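11S globulin subunit beta (Cucurbita maxima, PDB 2E9Q) serves as a seed storage protein, a hexameric 11S globulin that acts as a nutrient reservoir. Local coordinates at residues 309-314 against 402-407; 324-329 against 393-398. One frame throughout, in Å; residues are numbered along the deposited sequence.

Contact 1 of 2, residues 309-314 against 402-407; sequences ANYHTL and NDNAIT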
ATOM      1  N   ALA A 309      20.718 -10.510   4.830  1.00 49.71           N
ATOM      2  CA  ALA A 309      20.810  -9.081   5.021  1.00 40.98           C
ATOM      3  C   ALA A 309      19.367  -8.599   5.046  1.00 44.80           C
ATOM      4  O   ALA A 309      18.720  -8.507   4.003  1.00 46.94           O
ATOM      5  CB  ALA A 309      21.568  -8.438   3.876  1.00 39.38           C
ATOM      6  N   ASN A 310      18.847  -8.337   6.242  1.00 43.64           N
ATOM      7  CA  ASN A 310      17.480  -7.846   6.376  1.00 42.78           C
ATOM      8  C   ASN A 310      17.520  -6.616   7.277  1.00 49.20           C
ATOM      9  O   ASN A 310      18.598  -6.173   7.671  1.00 45.27           O
ATOM     10  CB  ASN A 310      16.548  -8.925   6.951  1.00 36.30           C
ATOM     11  CG  ASN A 310      17.073  -9.535   8.249  1.00 48.27           C
ATOM     12  OD1 ASN A 310      17.741  -8.865   9.045  1.00 40.91           O
ATOM     13  ND2 ASN A 310      16.757 -10.808   8.474  1.00 40.77           N
ATOM     14  N   TYR A 311      16.363  -6.064   7.609  1.00 44.94           N
ATOM     15  CA  TYR A 311      16.349  -4.867   8.420  1.00 48.46           C
ATOM     16  C   TYR A 311      16.918  -5.098   9.821  1.00 54.00           C
ATOM     17  O   TYR A 311      17.319  -4.148  10.470  1.00 47.36           O
ATOM     18  CB  TYR A 311      14.936  -4.285   8.483  1.00 42.24           C
ATOM     19  CG  TYR A 311      14.035  -4.947   9.483  1.00 52.92           C
ATOM     20  CD1 TYR A 311      13.902  -4.433  10.777  1.00 52.52           C
ATOM     21  CD2 TYR A 311      13.329  -6.097   9.152  1.00 51.20           C
ATOM     22  CE1 TYR A 311      13.088  -5.048  11.709  1.00 48.46           C
ATOM     23  CE2 TYR A 311      12.512  -6.725  10.079  1.00 58.00           C
ATOM     24  CZ  TYR A 311      12.394  -6.193  11.357  1.00 65.31           C
ATOM     25  OH  TYR A 311      11.565  -6.796  12.272  1.00 66.47           O
ATOM     26  N   HIS A 312      16.963  -6.348  10.279  1.00 47.44           N
ATOM     27  CA  HIS A 312      17.536  -6.645  11.593  1.00 54.30           C
ATOM     28  C   HIS A 312      19.050  -6.441  11.570  1.00 57.49           C
ATOM     29  O   HIS A 312      19.648  -6.074  12.584  1.00 53.06           O
ATOM     30  CB  HIS A 312      17.275  -8.094  12.021  1.00 54.18           C
ATOM     31  CG  HIS A 312      15.868  -8.364  12.448  1.00 57.00           C
ATOM     32  ND1 HIS A 312      15.218  -7.599  13.390  1.00 56.69           N
ATOM     33  CD2 HIS A 312      14.984  -9.314  12.060  1.00 52.05           C
ATOM     34  CE1 HIS A 312      13.992  -8.062  13.561  1.00 60.89           C
ATOM     35  NE2 HIS A 312      13.825  -9.102  12.765  1.00 60.24           N
ATOM     36  N   THR A 313      19.669  -6.693  10.417  1.00 52.07           N
ATOM     37  CA  THR A 313      21.117  -6.555  10.278  1.00 48.34           C
ATOM     38  C   THR A 313      21.518  -5.264   9.590  1.00 46.38           C
ATOM     39  O   THR A 313      22.655  -4.817   9.704  1.00 49.04           O
ATOM     40  CB  THR A 313      21.715  -7.701   9.456  1.00 47.31           C
ATOM     41  OG1 THR A 313      21.156  -7.682   8.138  1.00 47.10           O
ATOM     42  CG2 THR A 313      21.435  -9.034  10.114  1.00 47.19           C
ATOM     43  N   LEU A 314      20.589  -4.683   8.849  1.00 42.75           N
ATOM     44  CA  LEU A 314      20.857  -3.447   8.147  1.00 39.85           C
ATOM     45  C   LEU A 314      19.565  -2.643   8.203  1.00 44.70           C
ATOM     46  O   LEU A 314      18.708  -2.749   7.319  1.00 44.31           O
ATOM     47  CB  LEU A 314      21.273  -3.735   6.703  1.00 38.68           C
ATOM     48  CG  LEU A 314      21.665  -2.537   5.821  1.00 45.24           C
ATOM     49  CD1 LEU A 314      22.935  -1.877   6.352  1.00 44.48           C
ATOM     50  CD2 LEU A 314      21.885  -3.017   4.391  1.00 38.84           C
ATOM     51  N   ASN A 402      10.732  -7.742   0.343  1.00 40.81           N
ATOM     52  CA  ASN A 402      10.239  -7.450   1.685  1.00 44.16           C
ATOM     53  C   ASN A 402      11.482  -7.143   2.538  1.00 45.90           C
ATOM     54  O   ASN A 402      12.575  -7.626   2.228  1.00 44.86           O
ATOM     55  CB  ASN A 402       9.501  -8.659   2.262  1.00 40.72           C
ATOM     56  CG  ASN A 402       8.549  -8.278   3.382  1.00 56.78           C
ATOM     57  OD1 ASN A 402       7.401  -7.910   3.135  1.00 65.54           O
ATOM     58  ND2 ASN A 402       9.024  -8.351   4.619  1.00 58.27           N
ATOM     59  N   ASP A 403      11.338  -6.345   3.595  1.00 40.40           N
ATOM     60  CA  ASP A 403      12.507  -6.041   4.418  1.00 43.39           C
ATOM     61  C   ASP A 403      12.886  -7.214   5.309  1.00 46.25           C
ATOM     62  O   ASP A 403      13.936  -7.203   5.945  1.00 51.22           O
ATOM     63  CB  ASP A 403      12.303  -4.771   5.268  1.00 40.06           C
ATOM     64  CG  ASP A 403      11.209  -4.908   6.329  1.00 46.89           C
ATOM     65  OD1 ASP A 403      10.784  -6.026   6.677  1.00 46.07           O
ATOM     66  OD2 ASP A 403      10.781  -3.858   6.843  1.00 57.95           O
ATOM     67  N   ASN A 404      12.040  -8.238   5.331  1.00 50.52           N
ATOM     68  CA  ASN A 404      12.302  -9.409   6.159  1.00 59.93           C
ATOM     69  C   ASN A 404      11.661 -10.706   5.630  1.00 57.03           C
ATOM     70  O   ASN A 404      10.632 -11.157   6.145  1.00 54.25           O
ATOM     71  CB  ASN A 404      11.817  -9.139   7.587  1.00 58.48           C
ATOM     72  CG  ASN A 404      11.981 -10.340   8.488  1.00 73.89           C
ATOM     73  OD1 ASN A 404      13.070 -10.913   8.588  1.00 74.75           O
ATOM     74  ND2 ASN A 404      10.899 -10.736   9.149  1.00 75.20           N
ATOM     75  N   ALA A 405      12.286 -11.305   4.624  1.00 39.81           N
ATOM     76  CA  ALA A 405      11.788 -12.537   4.020  1.00 49.39           C
ATOM     77  C   ALA A 405      11.812 -13.723   4.982  1.00 45.85           C
ATOM     78  O   ALA A 405      12.839 -14.047   5.563  1.00 48.04           O
ATOM     79  CB  ALA A 405      12.602 -12.870   2.777  1.00 41.52           C
ATOM     80  N   ILE A 406      10.674 -14.375   5.138  1.00 48.56           N
ATOM     81  CA  ILE A 406      10.585 -15.522   6.025  1.00 53.58           C
ATOM     82  C   ILE A 406      10.383 -16.803   5.226  1.00 60.67           C
ATOM     83  O   ILE A 406       9.428 -16.912   4.442  1.00 56.63           O
ATOM     84  CB  ILE A 406       9.402 -15.394   6.980  1.00 49.18           C
ATOM     85  CG1 ILE A 406       9.507 -14.097   7.780  1.00 56.10           C
ATOM     86  CG2 ILE A 406       9.349 -16.625   7.882  1.00 50.48           C
ATOM     87  CD1 ILE A 406       8.214 -13.716   8.497  1.00 46.55           C
ATOM     88  N   THR A 407      11.270 -17.773   5.427  1.00 53.51           N
ATOM     89  CA  THR A 407      11.150 -19.037   4.723  1.00 54.29           C
ATOM     90  C   THR A 407      10.715 -20.170   5.651  1.00 62.64           C
ATOM     91  O   THR A 407      11.279 -20.359   6.738  1.00 54.40           O
ATOM     92  CB  THR A 407      12.472 -19.440   4.033  1.00 55.30           C
ATOM     93  OG1 THR A 407      12.861 -20.751   4.467  1.00 62.43           O
ATOM     94  CG2 THR A 407      13.568 -18.456   4.355  1.00 55.90           C
TER
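Two surface loops of the second cupin domain meet where Y311, inside an Asx motif formed by N310, turns its ring edge to D403 and N404. One backbone hydrogen bond joins them: Y311 N donates to D403 O over 3.2 Å, in the carbonyl plane. The same oxygen lies close to N310 CB, at 3.3 Å, and also sits at the edge of the Y311 ring near its plane. Beside it on that edge is N404 CB, 3.5 Å from Y311 CE2, with the N404 amide turned 85° from the ring. D403 OD1 comes to 3.6 Å from Y311 CD2.

In the cupin chain these loops follow strands 304-309 and 393-400, which flank strand 323-329 in one sheet. On the 309-314 side, N310 OD1 takes the backbone N-H of T313 at 3.2 Å and, weakly, that of H312. N310 CG lies between its own backbone N and carbonyl carbon (chi1 53°), and ND2 lies on the side of N404 OD1. The H312 ring has Y311 CZ over one face, 3.3 Å above its plane and offset toward the rim. R318 of helix 317-320 touches both Y311 and D403, and N342 bonds to the backbone of N404 and I406.

Contact 2 of 2, residues 324-329 against 393-398; sequences AERGVL and GFEWIA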
ATOM      1  N   ALA A 324      17.988  -9.388   1.133  1.00 39.44           N
ATOM      2  CA  ALA A 324      18.680 -10.351   0.285  1.00 39.39           C
ATOM      3  C   ALA A 324      19.313 -11.493   1.057  1.00 45.64           C
ATOM      4  O   ALA A 324      19.603 -11.377   2.254  1.00 42.26           O
ATOM      5  CB  ALA A 324      19.749  -9.647  -0.535  1.00 30.66           C
ATOM      6  N   GLU A 325      19.533 -12.590   0.343  1.00 39.44           N
ATOM      7  CA  GLU A 325      20.151 -13.792   0.884  1.00 35.91           C
ATOM      8  C   GLU A 325      21.203 -14.206  -0.141  1.00 51.45           C
ATOM      9  O   GLU A 325      20.924 -14.232  -1.348  1.00 48.01           O
ATOM     10  CB  GLU A 325      19.125 -14.923   1.036  1.00 41.18           C
ATOM     11  CG  GLU A 325      18.115 -14.765   2.174  1.00 53.71           C
ATOM     12  CD  GLU A 325      17.173 -15.961   2.286  1.00 56.85           C
ATOM     13  OE1 GLU A 325      16.534 -16.146   3.344  1.00 64.94           O
ATOM     14  OE2 GLU A 325      17.067 -16.721   1.303  1.00 70.19           O
ATOM     15  N   ARG A 326      22.408 -14.512   0.333  1.00 42.78           N
ATOM     16  CA  ARG A 326      23.493 -14.934  -0.539  1.00 38.25           C
ATOM     17  C   ARG A 326      23.763 -16.382  -0.171  1.00 45.43           C
ATOM     18  O   ARG A 326      24.194 -16.676   0.944  1.00 49.37           O
ATOM     19  CB  ARG A 326      24.737 -14.071  -0.298  1.00 46.79           C
ATOM     20  CG  ARG A 326      25.798 -14.127  -1.406  1.00 42.20           C
ATOM     21  CD  ARG A 326      26.674 -15.375  -1.321  1.00 45.69           C
ATOM     22  NE  ARG A 326      27.819 -15.282  -2.226  1.00 52.99           N
ATOM     23  CZ  ARG A 326      27.771 -15.524  -3.535  1.00 60.88           C
ATOM     24  NH1 ARG A 326      28.868 -15.400  -4.278  1.00 46.09           N
ATOM     25  NH2 ARG A 326      26.633 -15.916  -4.099  1.00 47.15           N
ATOM     26  N   GLY A 327      23.504 -17.284  -1.111  1.00 44.66           N
ATOM     27  CA  GLY A 327      23.689 -18.695  -0.843  1.00 40.49           C
ATOM     28  C   GLY A 327      24.888 -19.341  -1.494  1.00 47.18           C
ATOM     29  O   GLY A 327      25.395 -18.890  -2.520  1.00 46.20           O
ATOM     30  N   VAL A 328      25.345 -20.419  -0.878  1.00 49.37           N
ATOM     31  CA  VAL A 328      26.480 -21.155  -1.398  1.00 54.37           C
ATOM     32  C   VAL A 328      26.215 -22.627  -1.163  1.00 52.84           C
ATOM     33  O   VAL A 328      26.051 -23.061  -0.025  1.00 57.35           O
ATOM     34  CB  VAL A 328      27.795 -20.748  -0.689  1.00 57.35           C
ATOM     35  CG1 VAL A 328      28.914 -21.711  -1.077  1.00 59.97           C
ATOM     36  CG2 VAL A 328      28.176 -19.336  -1.068  1.00 45.57           C
ATOM     37  N   LEU A 329      26.136 -23.387  -2.246  1.00 50.96           N
ATOM     38  CA  LEU A 329      25.910 -24.817  -2.137  1.00 56.58           C
ATOM     39  C   LEU A 329      27.138 -25.560  -2.627  1.00 54.54           C
ATOM     40  O   LEU A 329      27.705 -25.214  -3.663  1.00 51.46           O
ATOM     41  CB  LEU A 329      24.698 -25.253  -2.973  1.00 50.67           C
ATOM     42  CG  LEU A 329      23.315 -25.215  -2.326  1.00 52.03           C
ATOM     43  CD1 LEU A 329      22.257 -25.758  -3.307  1.00 45.31           C
ATOM     44  CD2 LEU A 329      23.337 -26.052  -1.051  1.00 43.70           C
ATOM     45  N   GLY A 393      29.064 -27.182  -8.012  1.00 57.93           N
ATOM     46  CA  GLY A 393      28.456 -26.437  -6.928  1.00 61.86           C
ATOM     47  C   GLY A 393      27.570 -25.343  -7.516  1.00 57.59           C
ATOM     48  O   GLY A 393      27.576 -25.129  -8.728  1.00 45.58           O
ATOM     49  N   PHE A 394      26.818 -24.650  -6.662  1.00 54.46           N
ATOM     50  CA  PHE A 394      25.921 -23.579  -7.102  1.00 52.22           C
ATOM     51  C   PHE A 394      25.961 -22.450  -6.081  1.00 53.01           C
ATOM     52  O   PHE A 394      25.892 -22.689  -4.875  1.00 47.11           O
ATOM     53  CB  PHE A 394      24.500 -24.121  -7.247  1.00 53.94           C
ATOM     54  CG  PHE A 394      23.512 -23.122  -7.768  1.00 49.08           C
ATOM     55  CD1 PHE A 394      22.440 -22.711  -6.980  1.00 48.49           C
ATOM     56  CD2 PHE A 394      23.612 -22.638  -9.061  1.00 47.71           C
ATOM     57  CE1 PHE A 394      21.479 -21.835  -7.482  1.00 48.25           C
ATOM     58  CE2 PHE A 394      22.656 -21.762  -9.575  1.00 52.79           C
ATOM     59  CZ  PHE A 394      21.587 -21.361  -8.785  1.00 43.87           C
ATOM     60  N   GLU A 395      26.051 -21.224  -6.585  1.00 47.44           N
ATOM     61  CA  GLU A 395      26.170 -20.031  -5.759  1.00 50.47           C
ATOM     62  C   GLU A 395      25.287 -18.894  -6.283  1.00 53.54           C
ATOM     63  O   GLU A 395      25.204 -18.673  -7.496  1.00 53.58           O
ATOM     64  CB  GLU A 395      27.635 -19.590  -5.676  0.50 45.65           C
ATOM     65  CG  GLU A 395      28.422 -20.404  -4.662  0.50 48.14           C
ATOM     66  CD  GLU A 395      29.923 -20.287  -4.828  0.50 42.84           C
ATOM     67  OE1 GLU A 395      30.438 -19.156  -4.930  0.50 37.81           O
ATOM     68  OE2 GLU A 395      30.591 -21.340  -4.846  0.50 48.27           O
ATOM     69  N   TRP A 396      24.644 -18.160  -5.376  1.00 47.63           N
ATOM     70  CA  TRP A 396      23.742 -17.098  -5.809  1.00 46.19           C
ATOM     71  C   TRP A 396      23.445 -15.987  -4.810  1.00 44.70           C
ATOM     72  O   TRP A 396      23.800 -16.056  -3.631  1.00 48.54           O
ATOM     73  CB  TRP A 396      22.400 -17.723  -6.182  1.00 38.59           C
ATOM     74  CG  TRP A 396      21.612 -18.115  -4.976  1.00 36.10           C
ATOM     75  CD1 TRP A 396      20.674 -17.362  -4.331  1.00 37.91           C
ATOM     76  CD2 TRP A 396      21.765 -19.313  -4.203  1.00 41.49           C
ATOM     77  NE1 TRP A 396      20.234 -18.012  -3.205  1.00 45.31           N
ATOM     78  CE2 TRP A 396      20.887 -19.213  -3.101  1.00 42.53           C
ATOM     79  CE3 TRP A 396      22.563 -20.458  -4.333  1.00 46.62           C
ATOM     80  CZ2 TRP A 396      20.779 -20.214  -2.133  1.00 42.33           C
ATOM     81  CZ3 TRP A 396      22.462 -21.458  -3.370  1.00 45.97           C
ATOM     82  CH2 TRP A 396      21.573 -21.327  -2.281  1.00 53.87           C
ATOM     83  N   ILE A 397      22.752 -14.976  -5.320  1.00 45.08           N
ATOM     84  CA  ILE A 397      22.277 -13.859  -4.526  1.00 46.34           C
ATOM     85  C   ILE A 397      20.782 -13.767  -4.851  1.00 52.21           C
ATOM     86  O   ILE A 397      20.388 -13.626  -6.020  1.00 43.43           O
ATOM     87  CB  ILE A 397      22.979 -12.530  -4.890  1.00 45.61           C
ATOM     88  CG1 ILE A 397      22.451 -11.421  -3.992  1.00 49.58           C
ATOM     89  CG2 ILE A 397      22.758 -12.171  -6.335  1.00 40.84           C
ATOM     90  CD1 ILE A 397      22.699 -11.673  -2.526  1.00 48.10           C
ATOM     91  N   ALA A 398      19.959 -13.875  -3.816  1.00 43.01           N
ATOM     92  CA  ALA A 398      18.513 -13.826  -3.966  1.00 42.82           C
ATOM     93  C   ALA A 398      17.900 -12.572  -3.348  1.00 43.61           C
ATOM     94  O   ALA A 398      17.904 -12.415  -2.131  1.00 42.25           O
ATOM     95  CB  ALA A 398      17.898 -15.057  -3.332  1.00 38.26           C
TER
HETATM   96  O   HOH W   1      17.939 -18.033  -1.046  1.00 48.05           O
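R326 and I397, G327 and W396, V328 and E395 face each other on neighbouring antiparallel strands in one of the two sheets that form the wall of the second cupin domain's beta-barrel. The segment axes run 4.6 Å apart at closest approach.

The backbone bonds come in pairs at E325 with A398, G327 with W396, and L329 with F394. The A398 N to E325 O bond, 2.7 Å long, is almost straight, whereas W396 N approaches G327 O tilted 32° from the carbonyl plane. W396 O takes a second, weak bond of 2.9 Å from R326 NH2, which also donates to T350 on the next strand.

Charge gathers on the face of R326, V328, I397 and E395. In the E395 conformer described, one of two, OE1 lies 4.1 Å from R326 NH1 but well out of the guanidinium plane, so only the opposite charges relate them; OE2 forms a salt bridge with R351. V328 CG2 packs on E395 CG, carbon on carbon. Separately, the I397 CD1 methyl lies against the carbonyl oxygen E325 O, at 3.3 Å.

On the face of E325, L329, F394, W396 and A398, the indole is folded back over the neighbouring strand. W396 CG sits between its backbone N and carbonyl carbon (chi1 75°), and the six-membered ring lies on G327 in a CH-pi contact, CA 3.5 Å from its centroid. L329 CG meets the ring edge in its plane, 4.0 Å from CZ3. W396 also touches K387, and E325 OE1 forms a salt bridge with R447; K387 and R447 are both assigned as magnesium-binding residues. A water donates to E325 OE2 and accepts from W396 NE1 over 3.2 Å.

In the fold
Contact 2 is buried core and contact 1 surface, though both involve strand 393-400 or the loop that follows it: contact 2 pairs the strand with strand 323-329, and contact 1 uses the loop. Along the chain contact 2 is nested inside the span that contact 1 closes. The two touch where A309 N lies 2.9 Å from A324 O, probably a hydrogen bond, which fits strands 304-309 and 323-329 being neighbours in the sheet. Their chemistry follows their places: paired strand bonds, an indole over glycine, and buried glutamates with a partly exposed arginine in contact 2, against a lone backbone bond, small polar side chains and a tyrosine edge in contact 1.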